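Local coordinates for probable E3 ubiquitin-protein ligase HERC1 (PDB 4QT6), which probably acts as a HECT-type E3 ubiquitin ligase, represented here by its SPRY domain, a fold that commonly serves in protein recognition, at residues Y27-T32 and S73-Y78; F2-E5 and L11-N14. All coordinates share one frame; numbering follows the deposited sequence. Where two conformers were deposited one is given.

Contact 1: Y27-T32 and S73-Y78; sequences YGLAST and SDMWLY. With ARF (formamide), chain C.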
ATOM      1  N   TYR A  27      -5.515  -5.905  -6.369  1.00 17.53           N
ATOM      2  CA  TYR A  27      -4.417  -5.711  -5.415  1.00 17.22           C
ATOM      3  C   TYR A  27      -3.197  -6.500  -5.845  1.00 17.86           C
ATOM      4  O   TYR A  27      -3.268  -7.415  -6.667  1.00 17.28           O
ATOM      5  CB  TYR A  27      -4.824  -6.146  -3.998  1.00 18.11           C
ATOM      6  CG  TYR A  27      -5.115  -7.620  -3.888  1.00 17.86           C
ATOM      7  CD1 TYR A  27      -4.090  -8.541  -3.760  1.00 19.09           C
ATOM      8  CD2 TYR A  27      -6.405  -8.094  -3.978  1.00 19.18           C
ATOM      9  CE1 TYR A  27      -4.346  -9.895  -3.727  1.00 21.31           C
ATOM     10  CE2 TYR A  27      -6.673  -9.435  -3.904  1.00 19.81           C
ATOM     11  CZ  TYR A  27      -5.649 -10.334  -3.799  1.00 22.10           C
ATOM     12  OH  TYR A  27      -5.906 -11.685  -3.728  1.00 24.33           O
ATOM     13  N   GLY A  28      -2.081  -6.147  -5.237  1.00 17.00           N
ATOM     14  CA  GLY A  28      -0.890  -6.964  -5.316  1.00 16.86           C
ATOM     15  C   GLY A  28      -0.018  -6.797  -4.083  1.00 16.81           C
ATOM     16  O   GLY A  28       0.153  -5.692  -3.579  1.00 16.01           O
ATOM     17  N   LEU A  29       0.510  -7.922  -3.630  1.00 16.29           N
ATOM     18  CA  LEU A  29       1.447  -7.996  -2.514  1.00 16.58           C
ATOM     19  C   LEU A  29       2.872  -8.247  -2.967  1.00 16.29           C
ATOM     20  O   LEU A  29       3.118  -8.889  -3.999  1.00 15.90           O
ATOM     21  CB  LEU A  29       1.059  -9.115  -1.540  1.00 16.59           C
ATOM     22  CG  LEU A  29      -0.059  -8.805  -0.529  1.00 16.88           C
ATOM     23  CD1 LEU A  29      -1.381  -8.390  -1.171  1.00 17.52           C
ATOM     24  CD2 LEU A  29      -0.242 -10.036   0.345  1.00 16.14           C
ATOM     25  N   ALA A  30       3.802  -7.799  -2.133  1.00 15.62           N
ATOM     26  CA  ALA A  30       5.211  -8.064  -2.342  1.00 16.57           C
ATOM     27  C   ALA A  30       5.524  -9.540  -2.147  1.00 17.33           C
ATOM     28  O   ALA A  30       4.782 -10.287  -1.492  1.00 17.49           O
ATOM     29  CB  ALA A  30       6.050  -7.221  -1.416  1.00 16.94           C
ATOM     30  N   SER A  31       6.681  -9.948  -2.650  1.00 17.70           N
ATOM     31  CA  SER A  31       7.105 -11.323  -2.519  1.00 19.65           C
ATOM     32  C   SER A  31       7.370 -11.774  -1.092  1.00 20.45           C
ATOM     33  O   SER A  31       6.942 -12.887  -0.667  1.00 22.77           O
ATOM     34  CB  SER A  31       8.368 -11.529  -3.370  1.00 21.55           C
ATOM     35  OG  SER A  31       8.100 -11.300  -4.736  1.00 22.13           O
ATOM     36  N   THR A  32       8.044 -10.922  -0.330  0.50 20.49           N
ATOM     37  CA  THR A  32       8.554 -11.296   0.989  1.00 21.47           C
ATOM     38  C   THR A  32       7.772 -10.641   2.122  1.00 20.96           C
ATOM     39  O   THR A  32       7.477  -9.454   2.081  1.00 21.97           O
ATOM     40  CB  THR A  32      10.018 -10.813   1.163  0.50 20.86           C
ATOM     41  OG1 THR A  32      10.790 -11.156   0.003  0.50 21.64           O
ATOM     42  CG2 THR A  32      10.661 -11.439   2.406  0.50 20.89           C
ATOM     43  N   SER A  73     -10.218  -5.764   6.977  1.00 20.44           N
ATOM     44  CA  SER A  73      -9.315  -5.964   8.116  1.00 21.15           C
ATOM     45  C   SER A  73      -8.111  -6.827   7.728  1.00 21.47           C
ATOM     46  O   SER A  73      -7.258  -7.110   8.572  1.00 22.54           O
ATOM     47  CB  SER A  73     -10.091  -6.609   9.277  1.00 22.12           C
ATOM     48  OG  SER A  73     -11.035  -5.668   9.797  1.00 24.41           O
ATOM     49  N   ASP A  74      -8.029  -7.225   6.453  1.00 20.49           N
ATOM     50  CA  ASP A  74      -6.851  -7.955   5.967  1.00 20.78           C
ATOM     51  C   ASP A  74      -5.711  -7.003   5.647  1.00 19.06           C
ATOM     52  O   ASP A  74      -4.540  -7.422   5.677  1.00 19.31           O
ATOM     53  CB  ASP A  74      -7.185  -8.785   4.730  1.00 21.71           C
ATOM     54  CG  ASP A  74      -7.995 -10.015   5.055  1.00 24.80           C
ATOM     55  OD1 ASP A  74      -7.889 -10.531   6.199  1.00 27.36           O
ATOM     56  OD2 ASP A  74      -8.715 -10.469   4.147  1.00 28.77           O
HETATM   57  N   MSE A  75      -6.055  -5.756   5.358  1.00 18.11           N
HETATM   58  CA  MSE A  75      -5.097  -4.730   4.924  1.00 17.90           C
HETATM   59  C   MSE A  75      -5.150  -3.517   5.817  1.00 18.18           C
HETATM   60  O   MSE A  75      -6.159  -3.233   6.487  1.00 17.92           O
HETATM   61  CB  MSE A  75      -5.354  -4.305   3.475  1.00 18.82           C
HETATM   62  CG  MSE A  75      -5.512  -5.517   2.565  1.00 19.06           C
HETATM   63 SE   MSE A  75      -5.720  -4.888   0.697  1.00 22.99          SE
HETATM   64  CE  MSE A  75      -5.050  -6.520  -0.145  1.00 22.07           C
ATOM     65  N   TRP A  76      -4.059  -2.792   5.829  1.00 17.34           N
ATOM     66  CA  TRP A  76      -3.939  -1.496   6.476  1.00 18.11           C
ATOM     67  C   TRP A  76      -3.534  -0.542   5.364  1.00 18.70           C
ATOM     68  O   TRP A  76      -2.446  -0.682   4.775  1.00 17.98           O
ATOM     69  CB  TRP A  76      -2.845  -1.522   7.548  1.00 17.64           C
ATOM     70  CG  TRP A  76      -3.186  -2.182   8.861  1.00 18.22           C
ATOM     71  CD1 TRP A  76      -3.482  -1.534  10.031  1.00 19.34           C
ATOM     72  CD2 TRP A  76      -3.208  -3.579   9.165  1.00 18.64           C
ATOM     73  NE1 TRP A  76      -3.721  -2.435  11.017  1.00 19.62           N
ATOM     74  CE2 TRP A  76      -3.541  -3.700  10.538  1.00 19.04           C
ATOM     75  CE3 TRP A  76      -3.019  -4.745   8.419  1.00 18.99           C
ATOM     76  CZ2 TRP A  76      -3.669  -4.933  11.161  1.00 19.57           C
ATOM     77  CZ3 TRP A  76      -3.138  -5.972   9.054  1.00 19.58           C
ATOM     78  CH2 TRP A  76      -3.445  -6.053  10.418  1.00 19.55           C
ATOM     79  N   LEU A  77      -4.398   0.409   5.030  1.00 18.13           N
ATOM     80  CA  LEU A  77      -4.266   1.129   3.773  1.00 18.01           C
ATOM     81  C   LEU A  77      -4.276   2.631   3.933  1.00 18.67           C
ATOM     82  O   LEU A  77      -4.928   3.185   4.827  1.00 19.80           O
ATOM     83  CB  LEU A  77      -5.373   0.724   2.813  1.00 18.83           C
ATOM     84  CG  LEU A  77      -5.383  -0.725   2.377  1.00 18.61           C
ATOM     85  CD1 LEU A  77      -6.661  -1.051   1.611  1.00 19.12           C
ATOM     86  CD2 LEU A  77      -4.149  -1.050   1.541  1.00 18.84           C
ATOM     87  N   TYR A  78      -3.594   3.286   3.005  1.00 18.11           N
ATOM     88  CA  TYR A  78      -3.406   4.731   2.958  1.00 19.13           C
ATOM     89  C   TYR A  78      -3.767   5.165   1.532  1.00 20.61           C
ATOM     90  O   TYR A  78      -3.187   4.709   0.531  1.00 20.48           O
ATOM     91  CB  TYR A  78      -1.952   5.054   3.379  1.00 18.20           C
ATOM     92  CG  TYR A  78      -1.428   6.460   3.280  1.00 18.97           C
ATOM     93  CD1 TYR A  78      -2.256   7.556   3.478  1.00 19.36           C
ATOM     94  CD2 TYR A  78      -0.057   6.696   3.103  1.00 19.30           C
ATOM     95  CE1 TYR A  78      -1.748   8.847   3.393  1.00 20.89           C
ATOM     96  CE2 TYR A  78       0.456   7.982   3.034  1.00 21.12           C
ATOM     97  CZ  TYR A  78      -0.396   9.056   3.199  1.00 21.08           C
ATOM     98  OH  TYR A  78       0.134  10.336   3.114  1.00 21.98           O
TER
HETATM   99  N   ARF C2202       2.005  10.957   5.238  0.50 24.39           N
HETATM  100  C   ARF C2202       2.073  12.069   5.981  0.50 25.80           C
HETATM  101  O   ARF C2202       1.234  12.948   5.830  0.50 25.66           O
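In the antiparallel six-stranded sheet of the SPRY beta-sandwich, the selenomethionine Met75 on strand 75-79 reaches across to Tyr27 and Leu29 on strand 26-30. Two strands, 137-142 and 55-60, lie between them in the sheet order, and the nearest CA atoms, those of Tyr27 and Met75, are 10.4 Å apart, so side chains alone make the contact. Met75 spans the gap with a chain that is extended beyond CG (chi2 -176°), and its terminal CE does all the touching. That methyl lies 3.9 Å from both Tyr27 CB and Tyr27 CG, meeting the base of the phenol obliquely; the two side chains cross at about a right angle. Leu29, two residues along the strand from Tyr27, brings in the second wall, with CD1 4.2 Å from Met75 CE. All three touching residues are buried. Ser60 of strand 55-60 lies against Leu29 and Met75, and Phe67 meets the Tyr27 ring edge-to-face. Tyr78 leaves its strand on the other side from Met75. Its OH accepts a nearly straight bond from the N of a formamide, 2.9 Å long at 167°, and is also bonded to Ser96 O. The same formamide is hydrogen-bonded to Ser96 N, which ties the small amide to both the tyrosine hydroxyl and the neighbouring loop. With Met75, Tyr27 and Leu29 on one face of the sheet and Tyr78 on the other, stacked on Phe117 of strand 114-119, the arrangement fits the two antiparallel sheets packed face to face in SPRY (B30.2) domains.

Contact 2: F2-E5 and L11-N14; sequences FDPE and LVEN. With ARF (formamide), chain H.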
ATOM      1  N   PHE A   2       7.093  -7.389  -6.573  1.00 17.70           N
ATOM      2  CA  PHE A   2       5.725  -7.850  -6.426  1.00 17.14           C
ATOM      3  C   PHE A   2       5.646  -9.297  -6.848  1.00 17.69           C
ATOM      4  O   PHE A   2       6.354  -9.737  -7.754  1.00 18.67           O
ATOM      5  CB  PHE A   2       4.761  -7.008  -7.252  1.00 16.91           C
ATOM      6  CG  PHE A   2       4.553  -5.618  -6.698  1.00 17.03           C
ATOM      7  CD1 PHE A   2       3.641  -5.419  -5.661  1.00 18.25           C
ATOM      8  CD2 PHE A   2       5.280  -4.531  -7.160  1.00 18.28           C
ATOM      9  CE1 PHE A   2       3.437  -4.152  -5.124  1.00 18.58           C
ATOM     10  CE2 PHE A   2       5.056  -3.246  -6.647  1.00 18.29           C
ATOM     11  CZ  PHE A   2       4.144  -3.059  -5.610  1.00 18.18           C
ATOM     12  N   ASP A   3       4.778 -10.039  -6.182  1.00 17.86           N
ATOM     13  CA  ASP A   3       4.613 -11.465  -6.444  1.00 18.87           C
ATOM     14  C   ASP A   3       3.430 -11.684  -7.377  1.00 18.70           C
ATOM     15  O   ASP A   3       2.302 -11.431  -6.999  1.00 17.46           O
ATOM     16  CB  ASP A   3       4.362 -12.161  -5.106  1.00 18.11           C
ATOM     17  CG  ASP A   3       4.323 -13.667  -5.222  1.00 18.98           C
ATOM     18  OD1 ASP A   3       4.235 -14.214  -6.346  1.00 20.33           O
ATOM     19  OD2 ASP A   3       4.392 -14.309  -4.139  1.00 21.03           O
ATOM     20  N   PRO A   4       3.663 -12.207  -8.595  1.00 19.38           N
ATOM     21  CA  PRO A   4       2.494 -12.425  -9.464  1.00 21.07           C
ATOM     22  C   PRO A   4       1.470 -13.426  -8.933  1.00 21.26           C
ATOM     23  O   PRO A   4       0.315 -13.399  -9.364  1.00 21.63           O
ATOM     24  CB  PRO A   4       3.108 -12.870 -10.799  1.00 22.13           C
ATOM     25  CG  PRO A   4       4.473 -13.328 -10.482  1.00 22.67           C
ATOM     26  CD  PRO A   4       4.926 -12.667  -9.208  1.00 21.20           C
ATOM     27  N   GLU A   5       1.860 -14.268  -7.992  1.00 20.63           N
ATOM     28  CA  GLU A   5       0.907 -15.179  -7.368  1.00 22.85           C
ATOM     29  C   GLU A   5       0.057 -14.550  -6.269  1.00 21.17           C
ATOM     30  O   GLU A   5      -0.936 -15.144  -5.846  1.00 22.82           O
ATOM     31  CB  GLU A   5       1.617 -16.406  -6.866  1.00 26.02           C
ATOM     32  CG  GLU A   5       1.881 -17.337  -8.041  1.00 30.70           C
ATOM     33  CD  GLU A   5       2.566 -18.618  -7.643  1.00 32.22           C
ATOM     34  OE1 GLU A   5       1.889 -19.658  -7.599  1.00 32.99           O
ATOM     35  OE2 GLU A   5       3.793 -18.573  -7.387  1.00 35.81           O
ATOM     36  N   LEU A  11      -1.022  -6.707 -12.910  1.00 21.17           N
ATOM     37  CA  LEU A  11       0.110  -7.373 -13.552  1.00 21.54           C
ATOM     38  C   LEU A  11       1.400  -6.894 -12.898  1.00 20.25           C
ATOM     39  O   LEU A  11       1.492  -5.714 -12.528  1.00 20.14           O
ATOM     40  CB  LEU A  11       0.154  -6.958 -15.024  1.00 22.71           C
ATOM     41  CG  LEU A  11      -1.096  -7.293 -15.845  1.00 25.08           C
ATOM     42  CD1 LEU A  11      -1.096  -6.528 -17.162  1.00 26.29           C
ATOM     43  CD2 LEU A  11      -1.246  -8.785 -16.038  1.00 25.01           C
ATOM     44  N   VAL A  12       2.382  -7.783 -12.765  1.00 19.17           N
ATOM     45  CA  VAL A  12       3.697  -7.404 -12.269  1.00 19.40           C
ATOM     46  C   VAL A  12       4.597  -7.100 -13.470  1.00 20.25           C
ATOM     47  O   VAL A  12       4.826  -7.980 -14.301  1.00 21.40           O
ATOM     48  CB  VAL A  12       4.335  -8.491 -11.410  1.00 18.85           C
ATOM     49  CG1 VAL A  12       5.682  -8.029 -10.890  1.00 19.32           C
ATOM     50  CG2 VAL A  12       3.443  -8.810 -10.207  1.00 18.09           C
ATOM     51  N   GLU A  13       5.081  -5.867 -13.522  1.00 19.41           N
ATOM     52  CA  GLU A  13       5.870  -5.307 -14.619  1.00 19.69           C
ATOM     53  C   GLU A  13       7.338  -5.255 -14.210  1.00 17.50           C
ATOM     54  O   GLU A  13       7.723  -4.511 -13.290  1.00 17.03           O
ATOM     55  CB  GLU A  13       5.322  -3.912 -14.924  1.00 21.50           C
ATOM     56  CG  GLU A  13       6.127  -3.035 -15.879  1.00 23.11           C
ATOM     57  CD  GLU A  13       5.388  -1.749 -16.231  1.00 24.04           C
ATOM     58  OE1 GLU A  13       4.146  -1.825 -16.465  1.00 25.79           O
ATOM     59  OE2 GLU A  13       6.043  -0.661 -16.246  1.00 26.66           O
ATOM     60  N   ASN A  14       8.167  -6.103 -14.843  1.00 17.06           N
ATOM     61  CA  ASN A  14       9.598  -6.170 -14.555  1.00 17.52           C
ATOM     62  C   ASN A  14       9.895  -6.318 -13.080  1.00 18.19           C
ATOM     63  O   ASN A  14      10.871  -5.755 -12.541  1.00 18.62           O
ATOM     64  CB  ASN A  14      10.337  -4.940 -15.089  1.00 17.51           C
ATOM     65  CG  ASN A  14      10.288  -4.817 -16.590  1.00 19.03           C
ATOM     66  OD1 ASN A  14      10.148  -5.807 -17.315  1.00 19.36           O
ATOM     67  ND2 ASN A  14      10.466  -3.597 -17.077  1.00 19.98           N
TER
HETATM   68  N   ARF H2207      -6.165  -9.094 -14.904  1.00 38.43           N
HETATM   69  C   ARF H2207      -4.964  -8.556 -15.136  1.00 38.38           C
HETATM   70  O   ARF H2207      -4.804  -7.856 -16.127  1.00 40.96           O
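Pro4 and Val12 bring their CA atoms to 5.9 Å where strand 2-8, at the edge of one sheet of the beta-sandwich, turns a corner beside strand 10-13, the edge of the other. Val12 fills the angle with both methyls. Its chi1 of -178° sets CG1 beside the carbonyl carbon and CG2 beside the backbone N, which turns both towards segment 2-5. Val12 CG1 rests 3.6 Å from Phe2 O, while Val12 CG2 sits 3.7 Å from Phe2 CB. Val12 CG2 also meets the start of the corner, 3.8 Å from Pro4 N and 4.1 Å from Pro4 CB, so this one methyl touches both Phe2 CB and the backbone and ring of Pro4. Phe2 offers Val12 its CB rather than its ring, which leads away from this contact. An Asx turn shapes the bend itself: Glu5 N donates to Asp3 OD1 over 2.9 Å, approaching from above the carboxylate plane, 51° out of it. The other oxygen, Asp3 OD2, forms a salt bridge with Lys6, so both ends of the carboxylate are engaged. Leu11, whose side chain starts away from segment 2-5, faces a formamide that is hydrogen-bonded to Ser22 N; Leu11 CD2 lies 3.7 Å from the formamide O.

Both contacts draw on the six-stranded sheet, where strands 2-8 and 26-30 are neighbours. They touch directly: Leu29 O and Asp3 N are 3.0 Å apart, a probable hydrogen bond between the first segments of contact 1 and contact 2, whose centres lie about 14 Å apart. Contact 1 is fully buried and stays within that sheet, reaching past two strands through one long side chain and burying 92 Å². Contact 2 is a partly buried edge that joins this sheet to the other, with a short valine packed on backbone atoms and CB carbons and 139 Å² buried. Apolar contacts dominate each, but an Asx turn and a salt bridge flank the second at the surface.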